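Local coordinates for protein N-acetylglucosamine-specific lectin (Saxidomus purpuratus, PDB 6M5M) that binds N-acetylglucosamine as a calcium-containing lectin of the C-type family, at the calcium ion site. Residues are numbered along the deposited sequence; one frame, centred on the assembly and turned at random.

The calcium ion site. Residues 119-121, 138-141. With CA (calcium ion), chain B.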
loop_
_atom_site.group_PDB
_atom_site.type_symbol
_atom_site.label_atom_id
_atom_site.label_comp_id
_atom_site.label_asym_id
_atom_site.label_seq_id
_atom_site.Cartn_x
_atom_site.Cartn_y
_atom_site.Cartn_z
ATOM N N ASP A 119 7.636 17.894 -22.704
ATOM C CA ASP A 119 7.969 18.997 -23.651
ATOM C C ASP A 119 7.966 18.495 -25.101
ATOM O O ASP A 119 8.226 19.313 -26.000
ATOM C CB ASP A 119 9.299 19.656 -23.287
ATOM C CG ASP A 119 10.475 18.694 -23.209
ATOM O OD1 ASP A 119 10.403 17.624 -23.817
ATOM O OD2 ASP A 119 11.451 19.042 -22.546
ATOM N N ALA A 120 7.653 17.215 -25.325
ATOM C CA ALA A 120 7.603 16.590 -26.664
ATOM C C ALA A 120 6.989 15.192 -26.574
ATOM O O ALA A 120 7.053 14.565 -25.502
ATOM C CB ALA A 120 8.989 16.521 -27.261
ATOM N N ASP A 121 6.453 14.713 -27.692
ATOM C CA ASP A 121 5.768 13.402 -27.818
ATOM C C ASP A 121 6.800 12.296 -28.095
ATOM O O ASP A 121 8.020 12.582 -28.123
ATOM C CB ASP A 121 4.688 13.502 -28.899
ATOM C CG ASP A 121 3.839 14.763 -28.786
ATOM O OD1 ASP A 121 3.201 14.970 -27.732
ATOM O OD2 ASP A 121 3.843 15.543 -29.742
ATOM N N ASN A 138 10.056 13.540 -16.231
ATOM C CA ASN A 138 10.465 14.166 -17.510
ATOM C C ASN A 138 10.225 13.130 -18.609
ATOM O O ASN A 138 10.126 11.952 -18.305
ATOM C CB ASN A 138 11.912 14.654 -17.415
ATOM C CG ASN A 138 12.552 15.011 -18.735
ATOM O OD1 ASN A 138 12.334 16.110 -19.253
ATOM N ND2 ASN A 138 13.351 14.098 -19.275
ATOM N N ASP A 139 10.044 13.616 -19.832
ATOM C CA ASP A 139 9.991 12.818 -21.078
ATOM C C ASP A 139 11.335 12.969 -21.787
ATOM O O ASP A 139 11.793 14.142 -21.937
ATOM C CB ASP A 139 8.868 13.309 -22.001
ATOM C CG ASP A 139 9.059 14.745 -22.468
ATOM O OD1 ASP A 139 8.909 15.657 -21.622
ATOM O OD2 ASP A 139 9.421 14.916 -23.650
ATOM N N HIS A 140 11.934 11.840 -22.148
ATOM C CA HIS A 140 13.188 11.702 -22.936
ATOM C C HIS A 140 12.829 11.087 -24.294
ATOM O O HIS A 140 12.061 10.126 -24.277
ATOM C CB HIS A 140 14.217 10.818 -22.177
ATOM C CG HIS A 140 15.600 10.997 -22.708
ATOM N ND1 HIS A 140 16.226 12.260 -22.657
ATOM C CD2 HIS A 140 16.458 10.174 -23.338
ATOM C CE1 HIS A 140 17.397 12.170 -23.235
ATOM N NE2 HIS A 140 17.595 10.905 -23.616
ATOM N N GLN A 141 13.418 11.539 -25.403
ATOM C CA GLN A 141 13.023 11.056 -26.759
ATOM C C GLN A 141 13.993 9.986 -27.283
ATOM O O GLN A 141 13.818 9.575 -28.440
ATOM C CB GLN A 141 12.879 12.242 -27.710
ATOM C CG GLN A 141 11.499 12.901 -27.667
ATOM C CD GLN A 141 11.076 13.326 -26.279
ATOM O OE1 GLN A 141 11.792 14.050 -25.591
ATOM N NE2 GLN A 141 9.880 12.942 -25.874
HETATM CA CA CA B . 11.745 15.549 -23.758
HETATM O O HOH W 1 14.095 14.899 -23.930
HETATM O O HOH W 2 12.101 16.807 -25.557
HETATM O O HOH W 3 12.658 16.726 -21.846
#
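A calcium ion sits at one edge of this C-type lectin domain, in the family's sugar-associated calcium site, between a loop carrying Asp119 to Asp121 and the end of strand 136-140, which runs on into Gln141. Asn138 and Asp139 close the family's WND motif, and Asp119 ends an RPD sequence where many C-type lectins have QPD or EPN. The chain runs extended past the ion at Asp139, which binds the calcium twice, through its main-chain O at 2.3 Å and its carboxylate OD2 at 2.4 Å; chi1 of 62° puts CG in the crowded position between backbone N and carbonyl carbon, folding the carboxylate back towards the ion that the carbonyl also reaches. Just beyond the strand end Gln141, its chain bent at chi2 (54°), curls back to present its amide OE1, 2.4 Å from the calcium. From the opposing loop Asp119, likewise with CG in the crowded position (chi1 56°), supplies OD1, 2.5 Å from the calcium. Three waters bring the coordination to at least seven. The two segments are also tied directly. Asp119 N donates to Asp139 OD1 at 2.8 Å, from above the carboxylate plane. The amide NE2 of Gln141 is shared: it gives a hydrogen bond to the anti lone pair of Asp139 OD2 at 3.0 Å, nearly in its own amide plane, and another to the Asp121 carbonyl O at 2.9 Å, from above that carbonyl's plane. Together with the metal bond, these two donations hold the amide with OE1 on the ion and NE2 turned to the oxygens. Water 3 on the metal lies 2.7 Å from Asp119 OD2 and also meets OD1 of Asn138, a residue of the N-acetylglucosamine site.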